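Local coordinates for protein carbohydrate kinase, pfkB family (Enterococcus faecalis, PDB 3KTN) that probably phosphorylates 2-keto-3-deoxygluconate or a related sugar as a kinase of the PfkB family, and binds a magnesium ion, at residues A[37-42]-A[278-283]; A[69-72]-A[76-79]; A[81-86]-A[118-123]. All coordinates share one frame; numbering follows the deposited sequence.

From the N terminus, helix 36-46 opens the longest connection: interaction 1 joins its residues 37-42 to residues 278-283 of helix 278-291, closing a loop of 235 intervening residues near the centre of the chain. Interactions 2 and 3 are both nested inside that loop and follow one another in series without crossing. Interaction 2 closes the short turn between helix 61-72 and strand 80-82, and touches interaction 1 where Leu70 packs on Val38. Interaction 3 begins directly afterwards, linking the residue just after strand 80-82 to residues 118-123 ahead of helix 123-127. Together they run from the core near the magnesium ion to the edge of the large mixed sheet.

Interaction 1. Residues A[37-42]-A[278-283]; sequences GVNLLA and AGDAYA
Asn39 crosses the Asp280 side chain at a slant, its CB packed 3.7 Å from the CB of Asp280 while its amide reaches on to the carboxylate. The link is one hydrogen bond, from Asn39 ND2 to Asp280 OD2 at 2.9 Å, with an N-H...O angle of 162°. The acceptor lies close to the amide plane of Asn39, and the donor comes to OD2 on the anti side of the carboxylate, slightly out of its plane. Amide and carboxylate are turned 44° against each other. Both side chains carry CG anti to their own carbonyl carbon (chi1 -54° for Asn39), which brings the two polar ends together. Beside the polar pair, Leu40, with CG anti to the backbone N, extends its CD1 branch to 4.2 Å from the CB of Ala283, and the same methyl lies 3.9 Å from Asp280 O. The axes of the two short helical segments approach to 8.5 Å, with the small Ala283 set against Leu40.

Asp280 is the aspartate of the GAGD motif, which in characterised PfkB kinases serves as the catalytic base; here that role is inferred from relatives. The side chain of Asn39 is about 7 Å from the bound magnesium ion, so the contact lies near the metal site without Asn39 being a ligand. Across the fold, helix 36-46 rests on strand 50-57 through Val38 and Leu41, whereas helix 278-291 packs through Ala281 and Tyr282 against helix 296-310, with Tyr282 also touching strand 237-245.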
loop_
_atom_site.group_PDB
_atom_site.type_symbol
_atom_site.label_atom_id
_atom_site.label_comp_id
_atom_site.label_asym_id
_atom_site.label_seq_id
_atom_site.Cartn_x
_atom_site.Cartn_y
_atom_site.Cartn_z
ATOM N N GLY A 37 -24.208 -16.926 -1.284
ATOM C CA GLY A 37 -25.022 -16.597 -0.123
ATOM C C GLY A 37 -24.584 -15.321 0.585
ATOM O O GLY A 37 -25.411 -14.573 1.108
ATOM N N VAL A 38 -23.281 -15.065 0.609
ATOM C CA VAL A 38 -22.761 -13.862 1.256
ATOM C C VAL A 38 -23.148 -12.633 0.445
ATOM O O VAL A 38 -23.669 -11.660 0.996
ATOM C CB VAL A 38 -21.220 -13.930 1.397
ATOM C CG1 VAL A 38 -20.692 -12.696 2.130
ATOM C CG2 VAL A 38 -20.840 -15.198 2.149
ATOM N N ASN A 39 -22.920 -12.689 -0.865
ATOM C CA ASN A 39 -23.236 -11.560 -1.745
ATOM C C ASN A 39 -24.714 -11.223 -1.682
ATOM O O ASN A 39 -25.100 -10.049 -1.590
ATOM C CB ASN A 39 -22.867 -11.874 -3.205
ATOM C CG ASN A 39 -21.425 -12.325 -3.362
ATOM O OD1 ASN A 39 -20.585 -12.083 -2.490
ATOM N ND2 ASN A 39 -21.125 -12.973 -4.484
ATOM N N LEU A 40 -25.538 -12.260 -1.753
ATOM C CA LEU A 40 -26.980 -12.086 -1.713
ATOM C C LEU A 40 -27.445 -11.442 -0.412
ATOM O O LEU A 40 -28.072 -10.380 -0.425
ATOM C CB LEU A 40 -27.678 -13.439 -1.885
ATOM C CG LEU A 40 -29.211 -13.368 -1.895
ATOM C CD1 LEU A 40 -29.665 -12.517 -3.077
ATOM C CD2 LEU A 40 -29.809 -14.771 -1.983
ATOM N N LEU A 41 -27.140 -12.089 0.709
ATOM C CA LEU A 41 -27.556 -11.576 2.008
ATOM C C LEU A 41 -26.967 -10.203 2.338
ATOM O O LEU A 41 -27.634 -9.371 2.971
ATOM C CB LEU A 41 -27.195 -12.577 3.108
ATOM C CG LEU A 41 -27.820 -13.972 2.981
ATOM C CD1 LEU A 41 -27.502 -14.775 4.236
ATOM C CD2 LEU A 41 -29.332 -13.859 2.773
ATOM N N ALA A 42 -25.727 -9.966 1.911
ATOM C CA ALA A 42 -25.069 -8.686 2.169
ATOM C C ALA A 42 -25.852 -7.557 1.509
ATOM O O ALA A 42 -26.116 -6.528 2.130
ATOM C CB ALA A 42 -23.633 -8.703 1.635
ATOM N N ALA A 278 -21.835 -10.333 -9.702
ATOM C CA ALA A 278 -22.848 -9.346 -10.069
ATOM C C ALA A 278 -24.214 -9.982 -10.269
ATOM O O ALA A 278 -25.242 -9.316 -10.131
ATOM C CB ALA A 278 -22.432 -8.598 -11.332
ATOM N N GLY A 279 -24.224 -11.269 -10.597
ATOM C CA GLY A 279 -25.484 -11.960 -10.781
ATOM C C GLY A 279 -26.255 -12.010 -9.478
ATOM O O GLY A 279 -27.487 -12.056 -9.481
ATOM N N ASP A 280 -25.541 -11.988 -8.356
ATOM C CA ASP A 280 -26.211 -12.031 -7.064
ATOM C C ASP A 280 -26.846 -10.694 -6.698
ATOM O O ASP A 280 -27.743 -10.639 -5.853
ATOM C CB ASP A 280 -25.243 -12.481 -5.971
ATOM C CG ASP A 280 -24.599 -13.817 -6.285
ATOM O OD1 ASP A 280 -25.336 -14.731 -6.705
ATOM O OD2 ASP A 280 -23.365 -13.959 -6.114
ATOM N N ALA A 281 -26.385 -9.614 -7.329
ATOM C CA ALA A 281 -26.957 -8.292 -7.064
ATOM C C ALA A 281 -28.310 -8.213 -7.781
ATOM O O ALA A 281 -29.247 -7.589 -7.289
ATOM C CB ALA A 281 -26.026 -7.194 -7.568
ATOM N N TYR A 282 -28.405 -8.845 -8.948
ATOM C CA TYR A 282 -29.666 -8.855 -9.689
ATOM C C TYR A 282 -30.698 -9.622 -8.856
ATOM O O TYR A 282 -31.819 -9.153 -8.642
ATOM C CB TYR A 282 -29.504 -9.542 -11.047
ATOM C CG TYR A 282 -30.786 -9.553 -11.857
ATOM C CD1 TYR A 282 -31.269 -8.381 -12.438
ATOM C CD2 TYR A 282 -31.533 -10.727 -12.016
ATOM C CE1 TYR A 282 -32.458 -8.365 -13.159
ATOM C CE2 TYR A 282 -32.737 -10.728 -12.739
ATOM C CZ TYR A 282 -33.189 -9.539 -13.306
ATOM O OH TYR A 282 -34.366 -9.505 -14.011
ATOM N N ALA A 283 -30.304 -10.799 -8.377
ATOM C CA ALA A 283 -31.185 -11.625 -7.562
ATOM C C ALA A 283 -31.633 -10.879 -6.311
ATOM O O ALA A 283 -32.804 -10.945 -5.922
ATOM C CB ALA A 283 -30.489 -12.915 -7.180
#

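Interaction 2. Residues A[69-72]-A[76-79]; sequences ALRK and SDQW
At the edge of the Arg71 guanidinium, almost exactly in its plane, lies the carboxylate oxygen OD2 of Asp77, whereas the same oxygen is approached from above the carboxylate plane; the two flat groups are steeply inclined, 69° apart. The result is a one-point salt bridge, Arg71 NH1 to Asp77 OD2 at 2.9 Å, with a moderately bent N-H...O angle of 148°. The arginine chain folds at chi3 (-61°), which turns the head toward Asp77 and leaves its methylenes against the aspartate, CG of Arg71 lying 3.8 Å from CG of Asp77.

NH2 of Arg71 bonds to Lys72 O of the second subunit, whose own Arg71 NE bonds to Arg71 O here, so the guanidinium bridges the turn and a subunit interface, which should restrict its rotation. Just before Asp77, Ser76 OG accepts from Gln78 N at 3.3 Å, forming an ST turn. A weak bond from Gln78 NE2 reaches the same hydroxyl, and Gln78 CD sits 3.7 Å above one face of the Trp79 ring, toward its rim.

Leu70 and Trp79 face strand 50-57, whose backbone Ser76 also joins at Thr51. Strand 50-57, helix 61-72 and the parallel neighbouring strand 80-82 form a beta-alpha-beta crossover at the edge of the large sheet of this ribokinase-like fold, and the salt bridge spans the turn leading out of its helix.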
loop_
_atom_site.group_PDB
_atom_site.type_symbol
_atom_site.label_atom_id
_atom_site.label_comp_id
_atom_site.label_asym_id
_atom_site.label_seq_id
_atom_site.Cartn_x
_atom_site.Cartn_y
_atom_site.Cartn_z
ATOM N N ALA A 69 -16.550 -10.620 9.194
ATOM C CA ALA A 69 -16.880 -10.037 7.891
ATOM C C ALA A 69 -18.381 -10.132 7.618
ATOM O O ALA A 69 -18.980 -9.214 7.064
ATOM C CB ALA A 69 -16.107 -10.745 6.780
ATOM N N LEU A 70 -18.986 -11.249 7.998
ATOM C CA LEU A 70 -20.422 -11.426 7.796
ATOM C C LEU A 70 -21.182 -10.363 8.586
ATOM O O LEU A 70 -22.095 -9.722 8.064
ATOM C CB LEU A 70 -20.857 -12.820 8.248
ATOM C CG LEU A 70 -20.338 -14.029 7.459
ATOM C CD1 LEU A 70 -20.831 -15.310 8.127
ATOM C CD2 LEU A 70 -20.831 -13.970 6.023
ATOM N N ARG A 71 -20.800 -10.169 9.842
ATOM C CA ARG A 71 -21.458 -9.168 10.682
ATOM C C ARG A 71 -21.259 -7.758 10.107
ATOM O O ARG A 71 -22.204 -6.973 10.029
ATOM C CB ARG A 71 -20.907 -9.231 12.111
ATOM C CG ARG A 71 -21.177 -10.545 12.842
ATOM C CD ARG A 71 -20.863 -10.411 14.338
ATOM N NE ARG A 71 -19.461 -10.074 14.587
ATOM C CZ ARG A 71 -18.494 -10.969 14.777
ATOM N NH1 ARG A 71 -18.769 -12.266 14.754
ATOM N NH2 ARG A 71 -17.247 -10.566 14.977
ATOM N N LYS A 72 -20.029 -7.444 9.706
ATOM C CA LYS A 72 -19.724 -6.138 9.133
ATOM C C LYS A 72 -20.667 -5.823 7.977
ATOM O O LYS A 72 -21.124 -4.688 7.827
ATOM C CB LYS A 72 -18.278 -6.096 8.622
ATOM C CG LYS A 72 -17.945 -4.789 7.929
ATOM C CD LYS A 72 -16.528 -4.731 7.403
ATOM C CE LYS A 72 -16.251 -3.347 6.815
ATOM N NZ LYS A 72 -14.863 -3.217 6.294
ATOM N N SER A 76 -26.397 -11.642 9.992
ATOM C CA SER A 76 -26.311 -12.287 11.295
ATOM C C SER A 76 -25.475 -13.550 11.133
ATOM O O SER A 76 -25.630 -14.284 10.155
ATOM C CB SER A 76 -27.704 -12.675 11.800
ATOM O OG SER A 76 -27.599 -13.478 12.966
ATOM N N ASP A 77 -24.600 -13.805 12.098
ATOM C CA ASP A 77 -23.744 -14.980 12.067
ATOM C C ASP A 77 -24.211 -16.000 13.112
ATOM O O ASP A 77 -23.489 -16.942 13.429
ATOM C CB ASP A 77 -22.294 -14.566 12.362
ATOM C CG ASP A 77 -22.113 -14.061 13.787
ATOM O OD1 ASP A 77 -23.111 -13.611 14.386
ATOM O OD2 ASP A 77 -20.981 -14.104 14.308
ATOM N N GLN A 78 -25.416 -15.808 13.641
ATOM C CA GLN A 78 -25.957 -16.704 14.665
ATOM C C GLN A 78 -26.024 -18.165 14.227
ATOM O O GLN A 78 -25.773 -19.065 15.028
ATOM C CB GLN A 78 -27.354 -16.241 15.090
ATOM C CG GLN A 78 -28.385 -16.269 13.966
ATOM C CD GLN A 78 -29.740 -15.734 14.397
ATOM O OE1 GLN A 78 -30.316 -16.197 15.386
ATOM N NE2 GLN A 78 -30.260 -14.760 13.653
ATOM N N TRP A 79 -26.352 -18.405 12.961
ATOM C CA TRP A 79 -26.450 -19.772 12.468
ATOM C C TRP A 79 -25.220 -20.278 11.726
ATOM O O TRP A 79 -25.303 -21.235 10.959
ATOM C CB TRP A 79 -27.705 -19.934 11.601
ATOM C CG TRP A 79 -28.964 -19.651 12.374
ATOM C CD1 TRP A 79 -29.190 -19.925 13.695
ATOM C CD2 TRP A 79 -30.159 -19.036 11.884
ATOM N NE1 TRP A 79 -30.446 -19.513 14.059
ATOM C CE2 TRP A 79 -31.065 -18.960 12.970
ATOM C CE3 TRP A 79 -30.553 -18.533 10.637
ATOM C CZ2 TRP A 79 -32.347 -18.410 12.843
ATOM C CZ3 TRP A 79 -31.829 -17.984 10.509
ATOM C CH2 TRP A 79 -32.709 -17.924 11.611
#

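Interaction 3. Residues A[81-86]-A[118-123]; sequences GEKGDH and AKDYDF
Lys83 NZ hangs above the carboxylate of Asp120, 3.2 Å from OD2 and about 45° out of the carboxylate plane. This is the shorter arm of a salt bridge; the other, from Lys83 NZ to Asp120 OD1, is weak at 3.4 Å. The two side chains cross at about a right angle, and contact is mostly through NZ; the lysine methylenes contribute little, CE of Lys83 coming to 3.9 Å from Asp120 OD2. A water joins the pair, accepting from Lys83 NZ at 2.8 Å and weakly donating to Asp120 OD1 at 3.3 Å, which closes a small ring between the charges.

The lysine arrives there by leaving the chain with CG anti to the backbone N and then bending at chi2 (109°), beyond which it runs fully extended. The aspartate is also held by the residue just before its segment: OD2 accepts a hydrogen bond from Glu117 N, tying the carboxylate of Asp120 back to the residue preceding the 3-10 segment 118-120. Just after it, Tyr121 makes a cation-pi contact with Lys56, whose ammonium group also donates to Asp120 O, and Asp122 OD1 caps helix 123-127 at Ala125 N.

The bridge thus joins the loop after strand 80-82, one of the two outermost strands of the large sheet, to the segment before helix 123-127. Strand 80-82 pairs with strand 50-57, on which Tyr121 also packs at Ile54, while Ala118 and Phe123 rest against helix 144-159.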
loop_
_atom_site.group_PDB
_atom_site.type_symbol
_atom_site.label_atom_id
_atom_site.label_comp_id
_atom_site.label_asym_id
_atom_site.label_seq_id
_atom_site.Cartn_x
_atom_site.Cartn_y
_atom_site.Cartn_z
ATOM N N GLY A 81 -22.090 -22.245 12.131
ATOM C CA GLY A 81 -21.499 -23.155 13.101
ATOM C C GLY A 81 -20.030 -23.426 12.858
ATOM O O GLY A 81 -19.489 -23.043 11.820
ATOM N N GLU A 82 -19.382 -24.087 13.813
ATOM C CA GLU A 82 -17.966 -24.413 13.688
ATOM C C GLU A 82 -17.820 -25.828 13.160
ATOM O O GLU A 82 -18.536 -26.726 13.581
ATOM C CB GLU A 82 -17.259 -24.310 15.043
ATOM C CG GLU A 82 -17.554 -23.037 15.805
ATOM C CD GLU A 82 -16.755 -22.931 17.092
ATOM O OE1 GLU A 82 -16.608 -23.952 17.799
ATOM O OE2 GLU A 82 -16.283 -21.819 17.401
ATOM N N LYS A 83 -16.881 -26.025 12.244
ATOM C CA LYS A 83 -16.657 -27.335 11.663
ATOM C C LYS A 83 -15.461 -27.269 10.722
ATOM O O LYS A 83 -15.169 -26.217 10.154
ATOM C CB LYS A 83 -17.900 -27.766 10.879
ATOM C CG LYS A 83 -17.785 -29.116 10.196
ATOM C CD LYS A 83 -18.661 -30.159 10.876
ATOM C CE LYS A 83 -18.565 -31.506 10.166
ATOM N NZ LYS A 83 -19.416 -32.544 10.820
ATOM N N GLY A 84 -14.771 -28.393 10.568
ATOM C CA GLY A 84 -13.636 -28.451 9.671
ATOM C C GLY A 84 -12.474 -27.561 10.048
ATOM O O GLY A 84 -12.354 -27.126 11.191
ATOM N N ASP A 85 -11.620 -27.284 9.068
ATOM C CA ASP A 85 -10.437 -26.461 9.283
ATOM C C ASP A 85 -10.138 -25.564 8.088
ATOM O O ASP A 85 -9.464 -24.542 8.214
ATOM C CB ASP A 85 -9.226 -27.365 9.505
ATOM C CG ASP A 85 -9.432 -28.345 10.633
ATOM O OD1 ASP A 85 -9.421 -27.912 11.806
ATOM O OD2 ASP A 85 -9.612 -29.547 10.343
ATOM N N HIS A 86 -10.662 -25.951 6.934
ATOM C CA HIS A 86 -10.405 -25.260 5.685
ATOM C C HIS A 86 -11.558 -24.410 5.150
ATOM O O HIS A 86 -12.729 -24.658 5.442
ATOM C CB HIS A 86 -10.016 -26.334 4.660
ATOM C CG HIS A 86 -9.669 -25.809 3.301
ATOM N ND1 HIS A 86 -8.455 -25.217 3.018
ATOM C CD2 HIS A 86 -10.349 -25.852 2.130
ATOM C CE1 HIS A 86 -8.400 -24.924 1.733
ATOM N NE2 HIS A 86 -9.535 -25.300 1.170
ATOM N N ALA A 118 -26.622 -32.505 6.786
ATOM C CA ALA A 118 -27.903 -32.072 7.323
ATOM C C ALA A 118 -28.019 -32.213 8.835
ATOM O O ALA A 118 -28.604 -31.353 9.495
ATOM C CB ALA A 118 -29.029 -32.833 6.643
ATOM N N LYS A 119 -27.458 -33.284 9.388
ATOM C CA LYS A 119 -27.548 -33.504 10.827
ATOM C C LYS A 119 -26.754 -32.482 11.636
ATOM O O LYS A 119 -26.937 -32.368 12.847
ATOM C CB LYS A 119 -27.101 -34.927 11.193
ATOM C CG LYS A 119 -25.605 -35.182 11.102
ATOM C CD LYS A 119 -25.270 -36.599 11.567
ATOM C CE LYS A 119 -23.768 -36.845 11.569
ATOM N NZ LYS A 119 -23.407 -38.228 11.996
ATOM N N ASP A 120 -25.874 -31.740 10.969
ATOM C CA ASP A 120 -25.082 -30.724 11.655
ATOM C C ASP A 120 -25.855 -29.412 11.764
ATOM O O ASP A 120 -25.430 -28.495 12.461
ATOM C CB ASP A 120 -23.767 -30.467 10.915
ATOM C CG ASP A 120 -22.876 -31.689 10.861
ATOM O OD1 ASP A 120 -22.675 -32.326 11.916
ATOM O OD2 ASP A 120 -22.369 -32.008 9.764
ATOM N N TYR A 121 -26.996 -29.329 11.085
ATOM C CA TYR A 121 -27.807 -28.113 11.098
ATOM C C TYR A 121 -29.175 -28.299 11.742
ATOM O O TYR A 121 -29.867 -29.281 11.476
ATOM C CB TYR A 121 -28.022 -27.609 9.669
ATOM C CG TYR A 121 -26.760 -27.291 8.894
ATOM C CD1 TYR A 121 -26.134 -26.044 9.005
ATOM C CD2 TYR A 121 -26.213 -28.227 8.019
ATOM C CE1 TYR A 121 -24.989 -25.744 8.250
ATOM C CE2 TYR A 121 -25.083 -27.943 7.270
ATOM C CZ TYR A 121 -24.475 -26.705 7.384
ATOM O OH TYR A 121 -23.360 -26.448 6.620
ATOM N N ASP A 122 -29.575 -27.340 12.571
ATOM C CA ASP A 122 -30.879 -27.407 13.214
ATOM C C ASP A 122 -31.863 -26.636 12.347
ATOM O O ASP A 122 -32.348 -25.576 12.740
ATOM C CB ASP A 122 -30.830 -26.779 14.606
ATOM C CG ASP A 122 -32.055 -27.121 15.441
ATOM O OD1 ASP A 122 -33.179 -27.110 14.892
ATOM O OD2 ASP A 122 -31.892 -27.394 16.650
ATOM N N PHE A 123 -32.157 -27.176 11.167
ATOM C CA PHE A 123 -33.069 -26.526 10.229
ATOM C C PHE A 123 -34.428 -26.188 10.824
ATOM O O PHE A 123 -35.004 -25.144 10.511
ATOM C CB PHE A 123 -33.257 -27.392 8.980
ATOM C CG PHE A 123 -32.009 -27.544 8.148
ATOM C CD1 PHE A 123 -31.246 -26.432 7.800
ATOM C CD2 PHE A 123 -31.610 -28.795 7.693
ATOM C CE1 PHE A 123 -30.104 -26.565 7.010
ATOM C CE2 PHE A 123 -30.471 -28.940 6.900
ATOM C CZ PHE A 123 -29.716 -27.821 6.559
HETATM O O HOH W 1 -19.832 -31.714 13.484
#